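Local coordinates for protein 3'-5'-exonuclease (PDB 3E2V) that degrades DNA from the 3' end as an exonuclease, probably also cuts double-stranded DNA internally, and most likely uses magnesium as cofactor, at residues 163-168 / 200-205; 251-256 / 301-306; 275-280 / 305-310. One frame throughout, in Å; residues are numbered along the deposited sequence.

Interaction 1 (163-168 / 200-205); sequences GLDYDR and FLHMRS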
ATOM      1  N   GLY A 163      -7.135   6.469  -4.053  1.00 12.10           N
ATOM      2  CA  GLY A 163      -7.950   5.702  -4.977  1.00 11.90           C
ATOM      3  C   GLY A 163      -9.398   5.689  -4.584  1.00 12.67           C
ATOM      4  O   GLY A 163      -9.929   6.690  -4.090  1.00 13.54           O
ATOM      5  N   LEU A 164     -10.032   4.539  -4.795  1.00 12.54           N
ATOM      6  CA  LEU A 164     -11.473   4.396  -4.589  1.00 12.66           C
ATOM      7  C   LEU A 164     -11.764   3.123  -3.815  1.00 13.10           C
ATOM      8  O   LEU A 164     -11.118   2.094  -4.058  1.00 14.53           O
ATOM      9  CB  LEU A 164     -12.199   4.362  -5.939  1.00 12.83           C
ATOM     10  CG  LEU A 164     -12.036   5.557  -6.875  1.00 13.39           C
ATOM     11  CD1 LEU A 164     -12.805   5.340  -8.180  1.00 14.76           C
ATOM     12  CD2 LEU A 164     -12.550   6.820  -6.207  1.00 13.67           C
ATOM     13  N   ASP A 165     -12.736   3.177  -2.904  1.00 13.52           N
ATOM     14  CA  ASP A 165     -13.132   1.995  -2.140  1.00 13.66           C
ATOM     15  C   ASP A 165     -14.628   1.995  -1.947  1.00 13.43           C
ATOM     16  O   ASP A 165     -15.146   2.634  -1.045  1.00 14.28           O
ATOM     17  CB  ASP A 165     -12.425   1.979  -0.784  1.00 14.54           C
ATOM     18  CG  ASP A 165     -12.590   0.647  -0.048  1.00 16.09           C
ATOM     19  OD1 ASP A 165     -13.587  -0.062  -0.272  1.00 17.47           O
ATOM     20  OD2 ASP A 165     -11.697   0.301   0.754  1.00 20.25           O
ATOM     21  N   TYR A 166     -15.305   1.261  -2.811  1.00 13.47           N
ATOM     22  CA  TYR A 166     -16.766   1.233  -2.821  1.00 14.20           C
ATOM     23  C   TYR A 166     -17.333   0.232  -1.812  1.00 14.97           C
ATOM     24  O   TYR A 166     -18.550   0.117  -1.700  1.00 15.35           O
ATOM     25  CB  TYR A 166     -17.274   0.999  -4.243  1.00 14.63           C
ATOM     26  CG  TYR A 166     -17.062   2.197  -5.186  1.00 13.90           C
ATOM     27  CD1 TYR A 166     -16.393   3.350  -4.761  1.00 13.69           C
ATOM     28  CD2 TYR A 166     -17.540   2.175  -6.497  1.00 13.78           C
ATOM     29  CE1 TYR A 166     -16.199   4.439  -5.625  1.00 13.78           C
ATOM     30  CE2 TYR A 166     -17.352   3.271  -7.374  1.00 15.14           C
ATOM     31  CZ  TYR A 166     -16.689   4.392  -6.923  1.00 13.90           C
ATOM     32  OH  TYR A 166     -16.504   5.459  -7.766  1.00 15.70           O
ATOM     33  N   ASP A 167     -16.458  -0.469  -1.086  1.00 15.65           N
ATOM     34  CA  ASP A 167     -16.889  -1.269   0.074  1.00 16.39           C
ATOM     35  C   ASP A 167     -16.963  -0.413   1.330  1.00 17.78           C
ATOM     36  O   ASP A 167     -17.294  -0.922   2.408  1.00 19.22           O
ATOM     37  CB  ASP A 167     -15.909  -2.409   0.353  1.00 17.13           C
ATOM     38  CG  ASP A 167     -16.008  -3.552  -0.644  1.00 17.99           C
ATOM     39  OD1 ASP A 167     -16.670  -3.419  -1.688  1.00 17.76           O
ATOM     40  OD2 ASP A 167     -15.407  -4.616  -0.361  1.00 22.37           O
ATOM     41  N   ARG A 168     -16.632   0.877   1.219  1.00 17.00           N
ATOM     42  CA  ARG A 168     -16.511   1.747   2.404  1.00 18.12           C
ATOM     43  C   ARG A 168     -17.277   3.059   2.272  1.00 16.87           C
ATOM     44  O   ARG A 168     -16.833   4.097   2.756  1.00 16.82           O
ATOM     45  CB  ARG A 168     -15.033   2.023   2.692  1.00 19.35           C
ATOM     46  CG  ARG A 168     -14.209   0.786   3.054  1.00 24.25           C
ATOM     47  CD  ARG A 168     -14.455   0.304   4.478  1.00 31.45           C
ATOM     48  NE  ARG A 168     -13.600  -0.824   4.863  1.00 35.64           N
ATOM     49  CZ  ARG A 168     -13.796  -2.092   4.500  1.00 37.29           C
ATOM     50  NH1 ARG A 168     -14.809  -2.425   3.710  1.00 37.78           N
ATOM     51  NH2 ARG A 168     -12.958  -3.038   4.919  1.00 39.37           N
ATOM     52  N   PHE A 200       0.888   4.801  -5.440  1.00 11.72           N
ATOM     53  CA  PHE A 200       0.475   3.656  -4.654  1.00 12.28           C
ATOM     54  C   PHE A 200      -1.035   3.751  -4.520  1.00 12.23           C
ATOM     55  O   PHE A 200      -1.558   4.580  -3.764  1.00 12.57           O
ATOM     56  CB  PHE A 200       1.215   3.688  -3.303  1.00 12.90           C
ATOM     57  CG  PHE A 200       1.050   2.444  -2.484  1.00 12.12           C
ATOM     58  CD1 PHE A 200       1.798   1.309  -2.753  1.00 14.30           C
ATOM     59  CD2 PHE A 200       0.149   2.403  -1.454  1.00 15.67           C
ATOM     60  CE1 PHE A 200       1.648   0.165  -1.984  1.00 15.30           C
ATOM     61  CE2 PHE A 200      -0.017   1.243  -0.684  1.00 14.93           C
ATOM     62  CZ  PHE A 200       0.745   0.133  -0.944  1.00 14.93           C
ATOM     63  N   LEU A 201      -1.727   2.932  -5.307  1.00 12.08           N
ATOM     64  CA  LEU A 201      -3.153   3.112  -5.577  1.00 11.68           C
ATOM     65  C   LEU A 201      -3.988   2.050  -4.887  1.00 13.45           C
ATOM     66  O   LEU A 201      -3.614   0.879  -4.831  1.00 13.34           O
ATOM     67  CB  LEU A 201      -3.367   3.076  -7.084  1.00 11.98           C
ATOM     68  CG  LEU A 201      -2.665   4.147  -7.916  1.00 12.04           C
ATOM     69  CD1 LEU A 201      -2.571   3.740  -9.388  1.00 14.47           C
ATOM     70  CD2 LEU A 201      -3.291   5.532  -7.725  1.00 14.21           C
ATOM     71  N   HIS A 202      -5.123   2.501  -4.359  1.00 14.55           N
ATOM     72  CA  HIS A 202      -6.115   1.646  -3.698  1.00 16.42           C
ATOM     73  C   HIS A 202      -7.333   1.517  -4.615  1.00 16.43           C
ATOM     74  O   HIS A 202      -7.874   2.509  -5.112  1.00 16.06           O
ATOM     75  CB  HIS A 202      -6.496   2.250  -2.336  1.00 18.13           C
ATOM     76  CG  HIS A 202      -7.464   1.422  -1.551  1.00 20.84           C
ATOM     77  ND1 HIS A 202      -7.061   0.479  -0.632  1.00 23.35           N
ATOM     78  CD2 HIS A 202      -8.818   1.408  -1.537  1.00 21.91           C
ATOM     79  CE1 HIS A 202      -8.126  -0.101  -0.103  1.00 23.05           C
ATOM     80  NE2 HIS A 202      -9.204   0.448  -0.634  1.00 21.16           N
ATOM     81  N   MET A 203      -7.764   0.287  -4.852  1.00 17.11           N
ATOM     82  CA  MET A 203      -8.977   0.045  -5.600  1.00 17.48           C
ATOM     83  C   MET A 203      -9.688  -1.144  -4.962  1.00 18.32           C
ATOM     84  O   MET A 203      -9.139  -2.266  -4.881  1.00 18.40           O
ATOM     85  CB  MET A 203      -8.679  -0.251  -7.080  1.00 17.93           C
ATOM     86  CG  MET A 203      -9.903  -0.316  -8.011  1.00 18.53           C
ATOM     87  SD  MET A 203     -10.881  -1.849  -7.898  1.00 12.99           S
ATOM     88  CE  MET A 203      -9.811  -2.981  -8.806  1.00 19.62           C
ATOM     89  N   ARG A 204     -10.914  -0.902  -4.538  1.00 16.93           N
ATOM     90  CA  ARG A 204     -11.790  -1.989  -4.125  1.00 16.87           C
ATOM     91  C   ARG A 204     -13.182  -1.765  -4.683  1.00 16.11           C
ATOM     92  O   ARG A 204     -13.792  -0.732  -4.418  1.00 15.45           O
ATOM     93  CB  ARG A 204     -11.862  -2.060  -2.617  1.00 17.69           C
ATOM     94  CG  ARG A 204     -12.741  -3.197  -2.131  1.00 21.33           C
ATOM     95  CD  ARG A 204     -12.203  -3.798  -0.855  1.00 26.84           C
ATOM     96  NE  ARG A 204     -12.101  -2.785   0.193  1.00 30.58           N
ATOM     97  CZ  ARG A 204     -11.567  -2.995   1.394  1.00 32.32           C
ATOM     98  NH1 ARG A 204     -11.518  -2.006   2.270  1.00 32.79           N
ATOM     99  NH2 ARG A 204     -11.074  -4.191   1.709  1.00 33.09           N
ATOM    100  N   SER A 205     -13.672  -2.741  -5.450  1.00 15.87           N
ATOM    101  CA  SER A 205     -15.054  -2.756  -5.965  1.00 15.88           C
ATOM    102  C   SER A 205     -15.430  -1.524  -6.785  1.00 16.07           C
ATOM    103  O   SER A 205     -16.595  -1.137  -6.858  1.00 16.62           O
ATOM    104  CB  SER A 205     -16.064  -2.977  -4.824  1.00 16.21           C
ATOM    105  OG  SER A 205     -15.704  -4.128  -4.076  1.00 17.58           O
TER
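Neighbouring parallel strands of the TatD-type TIM barrel, 156-165 and 199-204, pair at their C-terminal ends, beside a salt-bridge network. Three backbone bonds join them: L164 N donates to H202 O, R204 N to L164 O and Y166 N to R204 O. On one face D165 meets R204 and H202, its CG turned anti to the backbone N (chi1 -169°). R204 grips the carboxylate side-on, NE to OD1 at 3.1 Å and NH1 to the syn lone pair of OD2 at 2.8 Å. H202 NE2 adds a bond to the same OD2 (2.9 Å), arriving from above the carboxylate plane, while D167 N closes an Asx turn on OD1. D167 OD2 adds a long, charge-only salt bridge to R204 NE. An alanine in place of D165 would probably leave H202 NE2 and the R204 guanidinium without their shared acceptor, the guanidinium less firmly held. H202 ND1 reaches E161, a magnesium-binding residue that carries no metal in this model, through a weak bond. R204 NH1 sits over the like-charged R168 guanidinium. Y166 OH bonds D209 of helix 207-219. In the loop, S205 OG donates to D167 OD1 at 2.7 Å, from above the carboxylate plane.

Interaction 2 (251-256 / 301-306); sequences VVHSFT and ETDAPW. With MG (magnesium ion), chain E.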
ATOM      1  N   VAL A 251       1.009   1.545  -9.209  1.00 12.24           N
ATOM      2  CA  VAL A 251       0.955   0.295  -8.460  1.00 12.48           C
ATOM      3  C   VAL A 251      -0.411   0.138  -7.828  1.00 12.46           C
ATOM      4  O   VAL A 251      -0.821   0.970  -7.005  1.00 12.67           O
ATOM      5  CB  VAL A 251       2.061   0.265  -7.380  1.00 12.26           C
ATOM      6  CG1 VAL A 251       1.936  -0.987  -6.512  1.00 13.23           C
ATOM      7  CG2 VAL A 251       3.454   0.363  -8.029  1.00 13.09           C
ATOM      8  N   VAL A 252      -1.129  -0.909  -8.243  1.00 13.07           N
ATOM      9  CA  VAL A 252      -2.430  -1.202  -7.670  1.00 13.99           C
ATOM     10  C   VAL A 252      -2.252  -2.182  -6.511  1.00 14.63           C
ATOM     11  O   VAL A 252      -2.102  -3.392  -6.723  1.00 15.47           O
ATOM     12  CB  VAL A 252      -3.417  -1.750  -8.751  1.00 14.35           C
ATOM     13  CG1 VAL A 252      -4.825  -1.968  -8.139  1.00 16.60           C
ATOM     14  CG2 VAL A 252      -3.479  -0.828  -9.979  1.00 14.97           C
ATOM     15  N   HIS A 253      -2.288  -1.639  -5.296  1.00 15.19           N
ATOM     16  CA  HIS A 253      -2.035  -2.359  -4.030  1.00 15.57           C
ATOM     17  C   HIS A 253      -3.131  -3.379  -3.737  1.00 15.00           C
ATOM     18  O   HIS A 253      -4.308  -3.171  -4.059  1.00 15.69           O
ATOM     19  CB  HIS A 253      -1.894  -1.291  -2.886  1.00 16.87           C
ATOM     20  CG  HIS A 253      -2.048  -1.783  -1.467  1.00 16.20           C
ATOM     21  ND1 HIS A 253      -1.276  -2.791  -0.918  1.00 19.11           N
ATOM     22  CD2 HIS A 253      -2.834  -1.321  -0.455  1.00 18.25           C
ATOM     23  CE1 HIS A 253      -1.609  -2.959   0.354  1.00 21.45           C
ATOM     24  NE2 HIS A 253      -2.558  -2.087   0.657  1.00 22.21           N
ATOM     25  N   SER A 254      -2.741  -4.495  -3.130  1.00 15.15           N
ATOM     26  CA  SER A 254      -3.711  -5.396  -2.498  1.00 15.60           C
ATOM     27  C   SER A 254      -4.864  -5.798  -3.428  1.00 16.12           C
ATOM     28  O   SER A 254      -6.040  -5.652  -3.087  1.00 16.95           O
ATOM     29  CB  SER A 254      -4.249  -4.753  -1.206  1.00 16.38           C
ATOM     30  OG  SER A 254      -4.933  -5.730  -0.426  1.00 18.26           O
ATOM     31  N   PHE A 255      -4.512  -6.287  -4.617  1.00 16.01           N
ATOM     32  CA  PHE A 255      -5.510  -6.620  -5.618  1.00 15.76           C
ATOM     33  C   PHE A 255      -6.294  -7.888  -5.287  1.00 17.53           C
ATOM     34  O   PHE A 255      -5.703  -8.952  -5.068  1.00 18.44           O
ATOM     35  CB  PHE A 255      -4.852  -6.794  -6.982  1.00 16.60           C
ATOM     36  CG  PHE A 255      -5.837  -7.132  -8.058  1.00 16.29           C
ATOM     37  CD1 PHE A 255      -6.692  -6.144  -8.549  1.00 17.87           C
ATOM     38  CD2 PHE A 255      -5.954  -8.429  -8.548  1.00 18.52           C
ATOM     39  CE1 PHE A 255      -7.626  -6.433  -9.544  1.00 19.17           C
ATOM     40  CE2 PHE A 255      -6.908  -8.722  -9.551  1.00 19.62           C
ATOM     41  CZ  PHE A 255      -7.730  -7.721 -10.037  1.00 19.19           C
ATOM     42  N   THR A 256      -7.627  -7.781  -5.298  1.00 19.14           N
ATOM     43  CA  THR A 256      -8.487  -8.946  -5.021  1.00 20.12           C
ATOM     44  C   THR A 256      -9.652  -9.047  -6.011  1.00 20.62           C
ATOM     45  O   THR A 256     -10.645  -9.747  -5.746  1.00 22.80           O
ATOM     46  CB  THR A 256      -9.075  -8.894  -3.595  1.00 20.43           C
ATOM     47  OG1 THR A 256      -9.890  -7.731  -3.478  1.00 22.15           O
ATOM     48  CG2 THR A 256      -7.967  -8.863  -2.529  1.00 20.59           C
ATOM     49  N   GLU A 301       3.560  -8.281  -1.274  1.00 12.64           N
ATOM     50  CA  GLU A 301       3.291  -7.487  -0.077  1.00 12.57           C
ATOM     51  C   GLU A 301       2.604  -8.365   0.927  1.00 12.63           C
ATOM     52  O   GLU A 301       2.031  -9.406   0.564  1.00 12.38           O
ATOM     53  CB  GLU A 301       2.393  -6.276  -0.372  1.00 13.91           C
ATOM     54  CG  GLU A 301       1.432  -6.489  -1.533  1.00 13.27           C
ATOM     55  CD  GLU A 301       0.238  -5.542  -1.490  1.00 15.04           C
ATOM     56  OE1 GLU A 301      -0.447  -5.498  -0.451  1.00 15.74           O
ATOM     57  OE2 GLU A 301      -0.017  -4.870  -2.501  1.00 15.31           O
ATOM     58  N   THR A 302       2.674  -7.960   2.195  1.00 12.55           N
ATOM     59  CA  THR A 302       1.937  -8.686   3.239  1.00 13.04           C
ATOM     60  C   THR A 302       0.632  -8.006   3.637  1.00 13.30           C
ATOM     61  O   THR A 302      -0.329  -8.674   4.046  1.00 12.82           O
ATOM     62  CB  THR A 302       2.750  -8.886   4.548  1.00 13.05           C
ATOM     63  OG1 THR A 302       3.130  -7.610   5.098  1.00 13.78           O
ATOM     64  CG2 THR A 302       3.957  -9.792   4.333  1.00 13.06           C
ATOM     65  N   ASP A 303       0.577  -6.674   3.534  1.00 12.45           N
ATOM     66  CA  ASP A 303      -0.519  -5.885   4.142  1.00 12.66           C
ATOM     67  C   ASP A 303      -0.559  -6.060   5.659  1.00 12.72           C
ATOM     68  O   ASP A 303      -1.590  -5.774   6.291  1.00 12.93           O
ATOM     69  CB  ASP A 303      -1.889  -6.190   3.500  1.00 12.68           C
ATOM     70  CG  ASP A 303      -2.833  -5.014   3.586  1.00 16.10           C
ATOM     71  OD1 ASP A 303      -2.362  -3.859   3.428  1.00 14.79           O
ATOM     72  OD2 ASP A 303      -4.047  -5.240   3.804  1.00 20.41           O
ATOM     73  N   ALA A 304       0.566  -6.486   6.240  1.00 12.25           N
ATOM     74  CA  ALA A 304       0.608  -6.696   7.702  1.00 12.14           C
ATOM     75  C   ALA A 304       0.101  -5.423   8.418  1.00 12.67           C
ATOM     76  O   ALA A 304       0.436  -4.298   8.018  1.00 12.63           O
ATOM     77  CB  ALA A 304       1.989  -7.036   8.127  1.00 13.45           C
ATOM     78  N   PRO A 305      -0.709  -5.570   9.471  1.00 12.98           N
ATOM     79  CA  PRO A 305      -1.037  -6.797  10.198  1.00 13.65           C
ATOM     80  C   PRO A 305      -2.188  -7.621   9.630  1.00 13.78           C
ATOM     81  O   PRO A 305      -2.592  -8.604  10.262  1.00 14.29           O
ATOM     82  CB  PRO A 305      -1.443  -6.261  11.569  1.00 14.37           C
ATOM     83  CG  PRO A 305      -2.192  -5.000  11.221  1.00 13.44           C
ATOM     84  CD  PRO A 305      -1.376  -4.385  10.065  1.00 13.26           C
ATOM     85  N   TRP A 306      -2.728  -7.209   8.487  1.00 14.86           N
ATOM     86  CA  TRP A 306      -3.847  -7.885   7.829  1.00 14.84           C
ATOM     87  C   TRP A 306      -3.363  -8.985   6.900  1.00 14.85           C
ATOM     88  O   TRP A 306      -2.155  -9.169   6.702  1.00 13.97           O
ATOM     89  CB  TRP A 306      -4.638  -6.855   7.012  1.00 16.95           C
ATOM     90  CG  TRP A 306      -4.855  -5.580   7.778  1.00 19.40           C
ATOM     91  CD1 TRP A 306      -4.334  -4.342   7.495  1.00 21.63           C
ATOM     92  CD2 TRP A 306      -5.630  -5.428   8.966  1.00 22.90           C
ATOM     93  NE1 TRP A 306      -4.747  -3.431   8.434  1.00 22.99           N
ATOM     94  CE2 TRP A 306      -5.543  -4.067   9.351  1.00 22.83           C
ATOM     95  CE3 TRP A 306      -6.400  -6.308   9.744  1.00 24.21           C
ATOM     96  CZ2 TRP A 306      -6.193  -3.565  10.489  1.00 23.45           C
ATOM     97  CZ3 TRP A 306      -7.051  -5.806  10.876  1.00 23.51           C
ATOM     98  CH2 TRP A 306      -6.941  -4.445  11.232  1.00 22.68           C
TER
HETATM   99 MG    MG E 427      -3.652  -2.225   2.574  1.00 26.21          MG
HETATM  100  O   HOH W   1      -5.193  -3.399   2.037  1.00 37.34           O
HETATM  101  O   HOH W   2      -4.525  -2.095   4.436  1.00 32.00           O
HETATM  102  O   HOH W   3      -2.355  -0.778   3.251  1.00 36.38           O
HETATM  103  O   HOH W   4      -5.332  -0.495   1.666  1.00 26.60           O
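The magnesium site at the C-terminal mouth of the barrel joins H253, just past strand 250-252, to D303 in the loop after strand 298-300. H253 NE2 and D303 OD1 each bind the metal at 2.2 Å, and four waters complete the shell, one of them longer at 2.6 Å. The planes of the imidazole and the D303 carboxylate are 65° apart, with OD1 near the ring plane at its edge. D303 OD2 instead accepts a hydrogen bond from a metal-bound water at 2.8 Å. E301 is the second shell: its OE2 takes H253 ND1 at 2.9 Å and S254 N at 2.8 Å, the two donors arriving from opposite faces of the carboxylate plane. The planes of ring and carboxylate are nearly parallel, 9° apart, but offset. Held at ND1 by E301 and at NE2 by the metal, the ring probably has little freedom to turn. S254 CB covers one ring face, and F200 stacks on the imidazole. N277 ND2 bonds both E301 OE1 and S254 OG, while N20 ND2 reaches D303 OD1. Strand 250-252 runs between strands 199-204 and 272-276, its V252 packing on L265 of helix 259-268.

Interaction 3 (275-280 / 305-310); sequences GVNGCS and PWCEIK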
ATOM      1  N   GLY A 275      -0.208  -5.468  -6.986  1.00 12.45           N
ATOM      2  CA  GLY A 275       0.250  -5.949  -5.680  1.00 12.24           C
ATOM      3  C   GLY A 275      -0.547  -7.155  -5.206  1.00 12.42           C
ATOM      4  O   GLY A 275      -1.786  -7.158  -5.239  1.00 13.43           O
ATOM      5  N   VAL A 276       0.185  -8.177  -4.759  1.00 12.09           N
ATOM      6  CA  VAL A 276      -0.394  -9.450  -4.339  1.00 12.27           C
ATOM      7  C   VAL A 276       0.039  -9.750  -2.904  1.00 12.36           C
ATOM      8  O   VAL A 276       1.228  -9.809  -2.595  1.00 12.93           O
ATOM      9  CB  VAL A 276       0.078 -10.576  -5.282  1.00 11.82           C
ATOM     10  CG1 VAL A 276      -0.340 -11.978  -4.777  1.00 14.07           C
ATOM     11  CG2 VAL A 276      -0.458 -10.339  -6.689  1.00 13.17           C
ATOM     12  N   ASN A 277      -0.955  -9.907  -2.029  1.00 12.65           N
ATOM     13  CA  ASN A 277      -0.727 -10.296  -0.649  1.00 12.72           C
ATOM     14  C   ASN A 277      -1.622 -11.493  -0.310  1.00 13.51           C
ATOM     15  O   ASN A 277      -2.271 -12.059  -1.189  1.00 13.62           O
ATOM     16  CB  ASN A 277      -1.014  -9.111   0.289  1.00 12.76           C
ATOM     17  CG  ASN A 277      -2.436  -8.574   0.149  1.00 14.56           C
ATOM     18  OD1 ASN A 277      -3.399  -9.340   0.029  1.00 15.28           O
ATOM     19  ND2 ASN A 277      -2.580  -7.264   0.201  1.00 13.43           N
ATOM     20  N   GLY A 278      -1.680 -11.870   0.963  1.00 13.21           N
ATOM     21  CA  GLY A 278      -2.471 -13.037   1.351  1.00 13.45           C
ATOM     22  C   GLY A 278      -3.941 -12.888   1.033  1.00 13.91           C
ATOM     23  O   GLY A 278      -4.604 -13.880   0.723  1.00 14.92           O
ATOM     24  N   CYS A 279      -4.468 -11.667   1.097  1.00 13.86           N
ATOM     25  CA  CYS A 279      -5.878 -11.436   0.753  1.00 14.79           C
ATOM     26  C   CYS A 279      -6.163 -11.692  -0.738  1.00 14.71           C
ATOM     27  O   CYS A 279      -7.282 -12.071  -1.109  1.00 15.73           O
ATOM     28  CB  CYS A 279      -6.327 -10.025   1.165  1.00 14.85           C
ATOM     29  SG  CYS A 279      -6.430  -9.764   2.953  1.00 17.06           S
ATOM     30  N   SER A 280      -5.147 -11.489  -1.578  1.00 13.76           N
ATOM     31  CA  SER A 280      -5.212 -11.746  -3.012  1.00 14.50           C
ATOM     32  C   SER A 280      -5.218 -13.239  -3.340  1.00 14.41           C
ATOM     33  O   SER A 280      -5.283 -13.581  -4.521  1.00 15.24           O
ATOM     34  CB  SER A 280      -3.960 -11.170  -3.692  1.00 14.43           C
ATOM     35  OG  SER A 280      -3.770  -9.807  -3.351  1.00 14.34           O
ATOM     36  N   PRO A 305      -0.709  -5.570   9.471  1.00 12.98           N
ATOM     37  CA  PRO A 305      -1.037  -6.797  10.198  1.00 13.65           C
ATOM     38  C   PRO A 305      -2.188  -7.621   9.630  1.00 13.78           C
ATOM     39  O   PRO A 305      -2.592  -8.604  10.262  1.00 14.29           O
ATOM     40  CB  PRO A 305      -1.443  -6.261  11.569  1.00 14.37           C
ATOM     41  CG  PRO A 305      -2.192  -5.000  11.221  1.00 13.44           C
ATOM     42  CD  PRO A 305      -1.376  -4.385  10.065  1.00 13.26           C
ATOM     43  N   TRP A 306      -2.728  -7.209   8.487  1.00 14.86           N
ATOM     44  CA  TRP A 306      -3.847  -7.885   7.829  1.00 14.84           C
ATOM     45  C   TRP A 306      -3.363  -8.985   6.900  1.00 14.85           C
ATOM     46  O   TRP A 306      -2.155  -9.169   6.702  1.00 13.97           O
ATOM     47  CB  TRP A 306      -4.638  -6.855   7.012  1.00 16.95           C
ATOM     48  CG  TRP A 306      -4.855  -5.580   7.778  1.00 19.40           C
ATOM     49  CD1 TRP A 306      -4.334  -4.342   7.495  1.00 21.63           C
ATOM     50  CD2 TRP A 306      -5.630  -5.428   8.966  1.00 22.90           C
ATOM     51  NE1 TRP A 306      -4.747  -3.431   8.434  1.00 22.99           N
ATOM     52  CE2 TRP A 306      -5.543  -4.067   9.351  1.00 22.83           C
ATOM     53  CE3 TRP A 306      -6.400  -6.308   9.744  1.00 24.21           C
ATOM     54  CZ2 TRP A 306      -6.193  -3.565  10.489  1.00 23.45           C
ATOM     55  CZ3 TRP A 306      -7.051  -5.806  10.876  1.00 23.51           C
ATOM     56  CH2 TRP A 306      -6.941  -4.445  11.232  1.00 22.68           C
ATOM     57  N   CYS A 307      -4.320  -9.747   6.367  1.00 14.07           N
ATOM     58  CA  CYS A 307      -4.066 -10.679   5.264  1.00 14.34           C
ATOM     59  C   CYS A 307      -3.188 -11.879   5.601  1.00 15.26           C
ATOM     60  O   CYS A 307      -2.456 -12.396   4.742  1.00 14.83           O
ATOM     61  CB  CYS A 307      -3.550  -9.930   4.033  1.00 14.69           C
ATOM     62  SG  CYS A 307      -4.725  -8.683   3.407  1.00 16.14           S
ATOM     63  N   GLU A 308      -3.297 -12.356   6.844  1.00 15.72           N
ATOM     64  CA  GLU A 308      -2.656 -13.628   7.218  1.00 17.08           C
ATOM     65  C   GLU A 308      -3.135 -14.724   6.271  1.00 16.78           C
ATOM     66  O   GLU A 308      -4.319 -14.808   5.974  1.00 16.75           O
ATOM     67  CB  GLU A 308      -3.018 -13.996   8.658  1.00 17.43           C
ATOM     68  CG  GLU A 308      -2.310 -15.225   9.186  1.00 20.31           C
ATOM     69  CD  GLU A 308      -2.805 -15.658  10.565  1.00 19.32           C
ATOM     70  OE1 GLU A 308      -3.782 -15.061  11.091  1.00 23.81           O
ATOM     71  OE2 GLU A 308      -2.229 -16.631  11.116  1.00 23.52           O
ATOM     72  N   ILE A 309      -2.206 -15.542   5.799  1.00 16.35           N
ATOM     73  CA  ILE A 309      -2.548 -16.747   5.038  1.00 16.53           C
ATOM     74  C   ILE A 309      -2.991 -17.824   6.033  1.00 16.62           C
ATOM     75  O   ILE A 309      -2.208 -18.245   6.892  1.00 17.78           O
ATOM     76  CB  ILE A 309      -1.372 -17.203   4.174  1.00 16.65           C
ATOM     77  CG1 ILE A 309      -1.156 -16.196   3.027  1.00 16.28           C
ATOM     78  CG2 ILE A 309      -1.618 -18.589   3.598  1.00 17.15           C
ATOM     79  CD1 ILE A 309       0.207 -16.293   2.368  1.00 16.91           C
ATOM     80  N   LYS A 310      -4.263 -18.214   5.920  1.00 16.86           N
ATOM     81  CA  LYS A 310      -4.899 -19.103   6.898  1.00 16.82           C
ATOM     82  C   LYS A 310      -5.167 -20.478   6.303  1.00 16.48           C
ATOM     83  O   LYS A 310      -5.211 -20.653   5.082  1.00 15.86           O
ATOM     84  CB  LYS A 310      -6.222 -18.508   7.386  1.00 17.70           C
ATOM     85  CG  LYS A 310      -6.085 -17.219   8.177  1.00 20.64           C
ATOM     86  CD  LYS A 310      -7.463 -16.673   8.506  1.00 25.75           C
ATOM     87  CE  LYS A 310      -7.394 -15.564   9.534  1.00 30.54           C
ATOM     88  NZ  LYS A 310      -8.772 -15.002   9.708  1.00 32.20           N
TER
HETATM   89  O   HOH W   5      -0.331 -11.310   3.437  1.00 14.41           O
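The backbones come closest at G278 and C307, CA to CA 4.8 Å, where the chain leaving strand 272-276 enters a 3-10 segment and the facing segment 305-310 is an irregular loop. G278 CA lies 3.5 Å from C307 O in a CA-H...O contact, and one water also links the two residues, accepting from G278 N and donating to C307 O. Any side chain at G278 would collide with that carbonyl oxygen, so the close approach depends on glycine. The covalent tie is the disulfide between C279 SG and C307 SG, 2.1 Å long, with a chi3 of -99°. Both sulfurs stand anti to their own carbonyl carbon, and C307 CB points across to the turn. N277 OD1 lies 3.7 Å from C307 SG, in van der Waals contact. The same oxygen accepts from S280 N, with a weak bond from C279 N, and so holds the turn as an Asx motif, while ND2 bonds E301 OE1 and S254 OG. I309 CG1 also reaches G278 CA, at 3.8 Å. The disulfide thus cross-links two loops at the C-terminal mouth of the barrel, those following strands 272-276 and 298-300. Strand 272-276 lies between 250-252 and 298-300, with V276 against V369 of helix 362-373, and I309 touches Q364 of the same helix.

All three contacts line the C-terminal side of one parallel barrel, but each ties it differently. Interaction 1 joins two adjacent strands through a backbone ladder and ends in charged side chains toward the surface. Interaction 2, the most buried, has no strand pairing: a metal and a second-shell carboxylate bridge the ends following two strands that are not neighbours. Interaction 3 is also mostly buried and relies on a covalent bond between loops. Interactions 1 and 2 meet along strands 199-204 and 250-252, where L201 pairs with V251 and H253. Interactions 2 and 3 share P305 and W306, and their centres are about 6 Å apart; interactions 1 and 3 do not touch.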